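Local coordinates for MoaF-like domain-containing protein (Burkholderia vietnamiensis, PDB 5HAL) that is of unknown function but forms a MoaF-like beta-barrel of the calycin type and is a putative beta-lactamase, at residues F23-D28 and G110-V115; G57-T62 and W75-R80; A67-A72 and D88-T93. All blocks are in the same frame, centred on the assembly; numbering follows the deposited sequence.

Interaction 1: F23-D28 and G110-V115; sequences FEVRYD and GSLRAV
Residues Phe-23 to Tyr-27 run antiparallel to Gly-110 to Ala-114, the strand axes 4.6 Å apart at 164°, and join the first strand to the last, so that the sheet closes into a calycin-type barrel. Glu-24 and Arg-113 exchange both backbone bonds (Glu-24 N to Arg-113 O, 2.8 Å), and Arg-26 and Ser-111 repeat the pattern two residues along. Towards the interior, CE1 of Phe-23 lies 4.1 Å from CB of Ala-114, and Val-25 packs beside Leu-112. The ring of Tyr-27 turns its edge to the backbone of the partner strand, with CD1 3.4 Å from Gly-110 N, while its OH bonds to Ser-94. On the other face, Glu-24 stands between two arginines. Its chain, extended beyond CG, carries OE1 out beside them, and OE1 receives NH2 of Arg-26 at 3.0 Å from above the carboxylate plane. Arg-113, alongside Glu-24, offers the edge of its guanidinium, but the salt bridge from NE to OE1 is long at 3.7 Å, the two planes standing 84° apart. Nearer the backbone, one water bridges the strands, donating to Glu-24 O at 2.7 Å and pairing with Ser-111 OG at 2.8 Å.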
loop_
_atom_site.group_PDB
_atom_site.type_symbol
_atom_site.label_atom_id
_atom_site.label_comp_id
_atom_site.label_asym_id
_atom_site.label_seq_id
_atom_site.Cartn_x
_atom_site.Cartn_y
_atom_site.Cartn_z
ATOM N N PHE A 23 0.360 -2.532 8.376
ATOM C CA PHE A 23 -1.045 -2.785 8.085
ATOM C C PHE A 23 -1.164 -3.987 7.168
ATOM O O PHE A 23 -0.358 -4.160 6.252
ATOM C CB PHE A 23 -1.700 -1.530 7.455
ATOM C CG PHE A 23 -1.564 -0.329 8.323
ATOM C CD1 PHE A 23 -2.536 -0.040 9.274
ATOM C CD2 PHE A 23 -0.401 0.441 8.284
ATOM C CE1 PHE A 23 -2.384 1.035 10.135
ATOM C CE2 PHE A 23 -0.237 1.518 9.140
ATOM C CZ PHE A 23 -1.233 1.820 10.069
ATOM N N GLU A 24 -2.162 -4.825 7.425
ATOM C CA GLU A 24 -2.501 -5.904 6.511
ATOM C C GLU A 24 -3.644 -5.472 5.600
ATOM O O GLU A 24 -4.694 -5.022 6.076
ATOM C CB GLU A 24 -2.891 -7.168 7.269
ATOM C CG GLU A 24 -3.211 -8.312 6.338
ATOM C CD GLU A 24 -3.490 -9.602 7.086
ATOM O OE1 GLU A 24 -4.585 -9.723 7.679
ATOM O OE2 GLU A 24 -2.604 -10.486 7.089
ATOM N N VAL A 25 -3.445 -5.615 4.292
ATOM C CA VAL A 25 -4.478 -5.334 3.306
ATOM C C VAL A 25 -4.905 -6.653 2.680
ATOM O O VAL A 25 -4.058 -7.471 2.305
ATOM C CB VAL A 25 -3.996 -4.322 2.245
ATOM C CG1 VAL A 25 -3.966 -2.917 2.845
ATOM C CG2 VAL A 25 -2.602 -4.689 1.691
ATOM N N ARG A 26 -6.215 -6.871 2.587
ATOM C CA ARG A 26 -6.765 -8.105 2.037
ATOM C C ARG A 26 -7.714 -7.763 0.895
ATOM O O ARG A 26 -8.688 -7.031 1.090
ATOM C CB ARG A 26 -7.493 -8.922 3.113
ATOM C CG ARG A 26 -6.705 -9.125 4.408
ATOM C CD ARG A 26 -7.368 -10.168 5.321
ATOM N NE ARG A 26 -7.187 -11.516 4.781
ATOM C CZ ARG A 26 -6.366 -12.433 5.290
ATOM N NH1 ARG A 26 -6.260 -13.619 4.703
ATOM N NH2 ARG A 26 -5.659 -12.171 6.385
ATOM N N TYR A 27 -7.429 -8.297 -0.288
ATOM C CA TYR A 27 -8.252 -8.106 -1.470
ATOM C C TYR A 27 -8.580 -9.472 -2.053
ATOM O O TYR A 27 -8.008 -10.491 -1.662
ATOM C CB TYR A 27 -7.545 -7.249 -2.530
ATOM C CG TYR A 27 -6.742 -6.072 -2.015
ATOM C CD1 TYR A 27 -7.332 -4.829 -1.809
ATOM C CD2 TYR A 27 -5.385 -6.194 -1.766
ATOM C CE1 TYR A 27 -6.587 -3.747 -1.356
ATOM C CE2 TYR A 27 -4.641 -5.123 -1.311
ATOM C CZ TYR A 27 -5.250 -3.902 -1.108
ATOM O OH TYR A 27 -4.505 -2.845 -0.648
ATOM N N ASP A 28 -9.507 -9.501 -2.998
ATOM C CA ASP A 28 -9.750 -10.745 -3.708
ATOM C C ASP A 28 -8.461 -11.213 -4.382
ATOM O O ASP A 28 -7.910 -10.524 -5.247
ATOM C CB ASP A 28 -10.866 -10.558 -4.730
ATOM C CG ASP A 28 -11.288 -11.858 -5.363
ATOM O OD1 ASP A 28 -11.184 -12.910 -4.698
ATOM O OD2 ASP A 28 -11.721 -11.832 -6.530
ATOM N N GLY A 110 -10.346 -3.703 -0.746
ATOM C CA GLY A 110 -10.504 -4.627 0.350
ATOM C C GLY A 110 -10.372 -3.964 1.693
ATOM O O GLY A 110 -10.602 -2.763 1.841
ATOM N N SER A 111 -10.015 -4.776 2.680
ATOM C CA SER A 111 -9.900 -4.341 4.055
ATOM C C SER A 111 -8.478 -3.882 4.353
ATOM O O SER A 111 -7.524 -4.233 3.656
ATOM C CB SER A 111 -10.281 -5.473 5.003
ATOM O OG SER A 111 -9.419 -6.574 4.793
ATOM N N LEU A 112 -8.360 -3.095 5.417
ATOM C CA LEU A 112 -7.079 -2.601 5.903
ATOM C C LEU A 112 -7.132 -2.606 7.422
ATOM O O LEU A 112 -8.058 -2.048 8.012
ATOM C CB LEU A 112 -6.782 -1.191 5.377
ATOM C CG LEU A 112 -5.513 -0.491 5.884
ATOM C CD1 LEU A 112 -4.951 0.452 4.823
ATOM C CD2 LEU A 112 -5.762 0.268 7.179
ATOM N N ARG A 113 -6.151 -3.248 8.060
ATOM C CA ARG A 113 -6.161 -3.275 9.519
ATOM C C ARG A 113 -4.739 -3.259 10.074
ATOM O O ARG A 113 -3.812 -3.825 9.487
ATOM C CB ARG A 113 -6.924 -4.489 10.064
ATOM C CG ARG A 113 -6.233 -5.802 9.829
ATOM C CD ARG A 113 -6.732 -6.891 10.775
ATOM N NE ARG A 113 -5.821 -8.034 10.756
ATOM C CZ ARG A 113 -4.931 -8.304 11.708
ATOM N NH1 ARG A 113 -4.841 -7.531 12.786
ATOM N NH2 ARG A 113 -4.137 -9.360 11.586
ATOM N N ALA A 114 -4.591 -2.597 11.220
ATOM C CA ALA A 114 -3.308 -2.510 11.911
ATOM C C ALA A 114 -2.852 -3.878 12.405
ATOM O O ALA A 114 -3.639 -4.647 12.956
ATOM C CB ALA A 114 -3.416 -1.549 13.097
ATOM N N VAL A 115 -1.569 -4.175 12.201
ATOM C CA VAL A 115 -0.948 -5.424 12.657
ATOM C C VAL A 115 -0.262 -5.221 14.007
ATOM O O VAL A 115 0.340 -4.172 14.231
ATOM C CB VAL A 115 0.079 -5.949 11.625
ATOM C CG1 VAL A 115 0.772 -7.214 12.138
ATOM C CG2 VAL A 115 -0.586 -6.201 10.296
ATOM O OXT VAL A 115 -0.270 -6.083 14.892
HETATM O O HOH W 1 -7.098 -6.229 6.315
HETATM O O HOH W 2 -6.499 -8.234 7.832
#

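Interaction 2: G57-T62 and W75-R80; sequences GEVEYT and WQEADR
Val-59 and Trp-75 meet across the open end of the beta hairpin made by strands 56-67 and 70-76 of the barrel, where the two strands separate. The CA atoms of Tyr-61 and Trp-75 are 4.6 Å apart, whereas those of Val-59 and Glu-77 are already 6.3 Å apart.

Apolar contacts carry most of the meeting. CG2 of Val-59 sits over one face of the indole, 3.7 Å from the centroid of the five-membered ring and 17° off its normal, a CH-pi contact. The other methyl of Val-59, CG1, reaches past CD1 of Trp-75 to lie 4.0 Å from CG of Glu-77, thus touching both residues. A chi1 of 67° puts CG of Trp-75 between the backbone N and the carbonyl carbon. Beyond the hairpin, His-85 and Met-43 also meet the indole, and Tyr-61 meets Tyr-36 edge-to-face and also touches Phe-18.

Polar links between the segments run through water. One molecule lies 2.6 Å from Glu-60 O and accepts from Gln-76 N at 2.8 Å. A second accepts from Glu-60 N at 2.8 Å and also lies near Gln-76 O. Water thus stands where direct strand-to-strand bonds would be expected, while farther into the hairpin Thr-62 and Ala-74 bond backbone to backbone.

Within 75-80, two side-chain bonds shape the exit from the strand. The amide NE2 of Gln-76 donates to Arg-80 O, which closes over the type I turn of residues 77-80. Trp-75 NE1 donates to OE2 of Glu-77 at 2.8 Å and 170°, with the oxygen in the indole plane and the N-H arriving on the anti side of the carboxylate.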
loop_
_atom_site.group_PDB
_atom_site.type_symbol
_atom_site.label_atom_id
_atom_site.label_comp_id
_atom_site.label_asym_id
_atom_site.label_seq_id
_atom_site.Cartn_x
_atom_site.Cartn_y
_atom_site.Cartn_z
ATOM N N GLY A 57 9.701 -6.059 -0.974
ATOM C CA GLY A 57 10.385 -4.926 -1.565
ATOM C C GLY A 57 10.277 -3.717 -0.661
ATOM O O GLY A 57 9.371 -3.613 0.173
ATOM N N GLU A 58 11.239 -2.818 -0.820
ATOM C CA GLU A 58 11.187 -1.503 -0.202
ATOM C C GLU A 58 10.959 -0.462 -1.284
ATOM O O GLU A 58 11.663 -0.455 -2.300
ATOM C CB GLU A 58 12.472 -1.186 0.551
ATOM C CG GLU A 58 12.399 0.126 1.324
ATOM C CD GLU A 58 13.717 0.517 1.971
ATOM O OE1 GLU A 58 14.716 -0.203 1.791
ATOM O OE2 GLU A 58 13.759 1.554 2.659
ATOM N N VAL A 59 9.987 0.422 -1.062
ATOM C CA VAL A 59 9.689 1.490 -2.000
ATOM C C VAL A 59 9.726 2.836 -1.289
ATOM O O VAL A 59 9.606 2.930 -0.062
ATOM C CB VAL A 59 8.322 1.280 -2.689
ATOM C CG1 VAL A 59 8.328 -0.031 -3.483
ATOM C CG2 VAL A 59 7.168 1.302 -1.662
ATOM N N GLU A 60 9.947 3.884 -2.083
ATOM C CA GLU A 60 9.672 5.261 -1.680
ATOM C C GLU A 60 8.246 5.597 -2.088
ATOM O O GLU A 60 7.843 5.298 -3.209
ATOM C CB GLU A 60 10.617 6.259 -2.361
ATOM C CG GLU A 60 12.100 6.018 -2.205
ATOM C CD GLU A 60 12.761 5.476 -3.461
ATOM O OE1 GLU A 60 13.744 4.717 -3.305
ATOM O OE2 GLU A 60 12.309 5.794 -4.594
ATOM N N TYR A 61 7.494 6.253 -1.204
ATOM C CA TYR A 61 6.115 6.597 -1.539
ATOM C C TYR A 61 5.862 8.077 -1.288
ATOM O O TYR A 61 6.587 8.738 -0.542
ATOM C CB TYR A 61 5.106 5.749 -0.735
ATOM C CG TYR A 61 5.157 6.025 0.752
ATOM C CD1 TYR A 61 6.056 5.356 1.575
ATOM C CD2 TYR A 61 4.309 6.971 1.335
ATOM C CE1 TYR A 61 6.109 5.618 2.949
ATOM C CE2 TYR A 61 4.358 7.244 2.708
ATOM C CZ TYR A 61 5.258 6.572 3.505
ATOM O OH TYR A 61 5.298 6.846 4.853
ATOM N N THR A 62 4.812 8.585 -1.925
ATOM C CA THR A 62 4.203 9.863 -1.591
ATOM C C THR A 62 2.869 9.599 -0.910
ATOM O O THR A 62 2.271 8.533 -1.071
ATOM C CB THR A 62 3.982 10.731 -2.846
ATOM O OG1 THR A 62 3.090 10.059 -3.756
ATOM C CG2 THR A 62 5.320 10.993 -3.556
ATOM N N TRP A 75 3.401 4.811 -5.200
ATOM C CA TRP A 75 4.809 4.480 -5.353
ATOM C C TRP A 75 5.001 3.740 -6.670
ATOM O O TRP A 75 4.045 3.284 -7.301
ATOM C CB TRP A 75 5.312 3.638 -4.181
ATOM C CG TRP A 75 4.715 2.253 -4.094
ATOM C CD1 TRP A 75 5.128 1.136 -4.773
ATOM C CD2 TRP A 75 3.623 1.832 -3.257
ATOM N NE1 TRP A 75 4.361 0.054 -4.411
ATOM C CE2 TRP A 75 3.437 0.452 -3.476
ATOM C CE3 TRP A 75 2.789 2.492 -2.332
ATOM C CZ2 TRP A 75 2.448 -0.283 -2.817
ATOM C CZ3 TRP A 75 1.812 1.767 -1.676
ATOM C CH2 TRP A 75 1.649 0.386 -1.920
ATOM N N GLN A 76 6.259 3.619 -7.070
ATOM C CA GLN A 76 6.632 2.859 -8.247
ATOM C C GLN A 76 7.678 1.835 -7.838
ATOM O O GLN A 76 8.646 2.170 -7.152
ATOM C CB GLN A 76 7.162 3.783 -9.340
ATOM C CG GLN A 76 7.551 3.096 -10.626
ATOM C CD GLN A 76 7.695 4.107 -11.761
ATOM O OE1 GLN A 76 8.135 5.246 -11.544
ATOM N NE2 GLN A 76 7.291 3.711 -12.965
ATOM N N GLU A 77 7.496 0.603 -8.279
ATOM C CA GLU A 77 8.330 -0.508 -7.868
ATOM C C GLU A 77 9.571 -0.582 -8.753
ATOM O O GLU A 77 9.677 0.109 -9.768
ATOM C CB GLU A 77 7.501 -1.803 -7.911
ATOM C CG GLU A 77 7.036 -2.224 -6.515
ATOM C CD GLU A 77 5.682 -2.881 -6.474
ATOM O OE1 GLU A 77 5.436 -3.820 -7.259
ATOM O OE2 GLU A 77 4.862 -2.473 -5.627
ATOM N N ALA A 78 10.517 -1.441 -8.357
ATOM C CA ALA A 78 11.791 -1.531 -9.061
ATOM C C ALA A 78 11.607 -1.885 -10.528
ATOM O O ALA A 78 12.392 -1.438 -11.372
ATOM C CB ALA A 78 12.712 -2.556 -8.382
ATOM N N ASP A 79 10.596 -2.686 -10.866
ATOM C CA ASP A 79 10.406 -3.034 -12.268
ATOM C C ASP A 79 9.531 -2.016 -12.992
ATOM O O ASP A 79 9.116 -2.273 -14.129
ATOM C CB ASP A 79 9.844 -4.467 -12.414
ATOM C CG ASP A 79 8.385 -4.594 -11.951
ATOM O OD1 ASP A 79 7.852 -3.660 -11.320
ATOM O OD2 ASP A 79 7.765 -5.645 -12.216
ATOM N N ARG A 80 9.247 -0.872 -12.350
ATOM C CA ARG A 80 8.490 0.293 -12.860
ATOM C C ARG A 80 6.979 0.075 -12.857
ATOM O O ARG A 80 6.236 0.930 -13.377
ATOM C CB ARG A 80 8.965 0.731 -14.257
ATOM C CG ARG A 80 10.447 1.232 -14.262
ATOM C CD ARG A 80 10.979 1.409 -15.660
ATOM N NE ARG A 80 10.986 0.139 -16.379
ATOM C CZ ARG A 80 10.697 -0.003 -17.666
ATOM N NH1 ARG A 80 10.365 1.051 -18.406
ATOM N NH2 ARG A 80 10.737 -1.211 -18.217
HETATM O O HOH W 3 8.295 5.083 -5.762
HETATM O O HOH W 4 10.474 3.320 -4.805
#

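Interaction 3: A67-A72 and D88-T93; sequences AADTYA and DFAAGT
Asp-69 gives the contact its one direct hydrogen bond: its carbonyl O receives the N-H of Phe-89 at 2.8 Å and 163°. Asp-69 is the third residue of a type II turn, and its positive phi of 57° belongs to that position. Its side chain leans on the facing loop, with OD2 3.6 Å from CB of Ala-90.

Asp-88 pairs with Thr-70, their CA atoms only 4.0 Å apart. The side chains cross, and Thr-70 OG1 comes to 3.2 Å from CG of Asp-88 without bonding to the carboxylate, since it donates to Ala-68 O instead. The carboxylate turns to its own chain: OD1 accepts from Ala-90 N, nearly along its C-O axis, and from Ala-91 N, which comes from above the carboxylate plane; each bond is 3.0 Å.

Phe-89 brings its ring beside Tyr-71. CE2 of Phe-89 lies 3.7 Å from CD1 of Tyr-71, at the edge of the tyrosine ring, with the planes 60° apart; Phe-18 packs against both rings. Two hairpin turns thus meet at one end of the barrel, the second opened by an Asx motif on Asp-88 and closed by a G1 beta bulge, in which Gly-92 and Thr-93 both face Asp-88.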
loop_
_atom_site.group_PDB
_atom_site.type_symbol
_atom_site.label_atom_id
_atom_site.label_comp_id
_atom_site.label_asym_id
_atom_site.label_seq_id
_atom_site.Cartn_x
_atom_site.Cartn_y
_atom_site.Cartn_z
ATOM N N ALA A 67 -9.266 12.964 2.715
ATOM C CA ALA A 67 -10.386 13.163 3.624
ATOM C C ALA A 67 -9.886 12.749 4.996
ATOM O O ALA A 67 -8.738 12.322 5.147
ATOM C CB ALA A 67 -11.620 12.363 3.212
ATOM N N ALA A 68 -10.750 12.883 5.997
ATOM C CA ALA A 68 -10.396 12.484 7.352
ATOM C C ALA A 68 -9.870 11.056 7.365
ATOM O O ALA A 68 -10.521 10.135 6.856
ATOM C CB ALA A 68 -11.614 12.613 8.267
ATOM N N ASP A 69 -8.668 10.884 7.904
ATOM C CA ASP A 69 -8.025 9.584 8.077
ATOM C C ASP A 69 -7.877 8.792 6.774
ATOM O O ASP A 69 -7.587 7.586 6.823
ATOM C CB ASP A 69 -8.775 8.735 9.112
ATOM C CG ASP A 69 -8.859 9.411 10.469
ATOM O OD1 ASP A 69 -7.844 9.974 10.926
ATOM O OD2 ASP A 69 -9.948 9.385 11.072
ATOM N N THR A 70 -8.032 9.436 5.616
ATOM C CA THR A 70 -7.968 8.778 4.316
ATOM C C THR A 70 -6.871 9.425 3.478
ATOM O O THR A 70 -6.862 10.648 3.309
ATOM C CB THR A 70 -9.317 8.871 3.583
ATOM O OG1 THR A 70 -10.361 8.400 4.435
ATOM C CG2 THR A 70 -9.307 8.024 2.321
ATOM N N TYR A 71 -5.966 8.606 2.925
ATOM C CA TYR A 71 -4.781 9.107 2.241
ATOM C C TYR A 71 -4.606 8.435 0.887
ATOM O O TYR A 71 -4.847 7.233 0.741
ATOM C CB TYR A 71 -3.508 8.879 3.108
ATOM C CG TYR A 71 -3.671 9.477 4.476
ATOM C CD1 TYR A 71 -4.175 8.727 5.527
ATOM C CD2 TYR A 71 -3.385 10.818 4.702
ATOM C CE1 TYR A 71 -4.376 9.299 6.780
ATOM C CE2 TYR A 71 -3.572 11.393 5.947
ATOM C CZ TYR A 71 -4.071 10.627 6.977
ATOM O OH TYR A 71 -4.257 11.189 8.210
ATOM N N ALA A 72 -4.173 9.222 -0.098
ATOM C CA ALA A 72 -3.660 8.697 -1.360
ATOM C C ALA A 72 -2.166 8.390 -1.198
ATOM O O ALA A 72 -1.347 9.293 -0.984
ATOM C CB ALA A 72 -3.906 9.694 -2.490
ATOM N N ASP A 88 -8.183 4.241 3.846
ATOM C CA ASP A 88 -8.962 4.910 4.880
ATOM C C ASP A 88 -8.701 4.157 6.178
ATOM O O ASP A 88 -9.187 3.033 6.357
ATOM C CB ASP A 88 -10.440 4.908 4.484
ATOM C CG ASP A 88 -11.362 5.542 5.528
ATOM O OD1 ASP A 88 -10.992 5.686 6.708
ATOM O OD2 ASP A 88 -12.499 5.878 5.144
ATOM N N PHE A 89 -7.922 4.770 7.078
ATOM C CA PHE A 89 -7.479 4.095 8.288
ATOM C C PHE A 89 -8.519 4.100 9.395
ATOM O O PHE A 89 -8.326 3.406 10.398
ATOM C CB PHE A 89 -6.177 4.725 8.794
ATOM C CG PHE A 89 -5.013 4.487 7.879
ATOM C CD1 PHE A 89 -4.116 3.468 8.136
ATOM C CD2 PHE A 89 -4.851 5.248 6.731
ATOM C CE1 PHE A 89 -3.053 3.230 7.283
ATOM C CE2 PHE A 89 -3.792 5.022 5.878
ATOM C CZ PHE A 89 -2.891 4.001 6.154
ATOM N N ALA A 90 -9.604 4.859 9.251
ATOM C CA ALA A 90 -10.670 4.802 10.246
ATOM C C ALA A 90 -11.688 3.722 9.902
ATOM O O ALA A 90 -12.067 2.922 10.761
ATOM C CB ALA A 90 -11.360 6.161 10.372
ATOM N N ALA A 91 -12.126 3.679 8.645
ATOM C CA ALA A 91 -13.040 2.638 8.203
ATOM C C ALA A 91 -12.341 1.309 7.964
ATOM O O ALA A 91 -13.018 0.279 7.877
ATOM C CB ALA A 91 -13.754 3.073 6.922
ATOM N N GLY A 92 -11.014 1.305 7.853
ATOM C CA GLY A 92 -10.303 0.072 7.567
ATOM C C GLY A 92 -10.496 -0.439 6.153
ATOM O O GLY A 92 -10.705 -1.644 5.955
ATOM N N THR A 93 -10.429 0.443 5.160
ATOM C CA THR A 93 -10.614 0.055 3.772
ATOM C C THR A 93 -9.404 0.466 2.947
ATOM O O THR A 93 -8.721 1.446 3.258
ATOM C CB THR A 93 -11.870 0.691 3.161
ATOM O OG1 THR A 93 -11.716 2.111 3.152
ATOM C CG2 THR A 93 -13.120 0.327 3.972
#

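In the fold
Interactions 1 and 3 adjoin, their centres about 12 Å apart. Leu-112 N lies 2.8 Å from Gly-92 O, a probable hydrogen bond, and CE1 of Phe-23 lies 3.6 Å from CD1 of Phe-89 in an edge-to-face pair. Interaction 2 is across the chain's centre from both, its centre about 19 Å from that of interaction 1 and about 21 Å from that of interaction 3, although it shares strand 70-76 with the latter. Phe-18 touches aromatic residues of all three. His-85 meets both Tyr-27 and Trp-75. 1,2-Ethanediol, probably from the crystallisation liquor, is bound about 4 Å from the side chain of Tyr-27 and about 5 Å from that of Trp-75, and may mark a pocket.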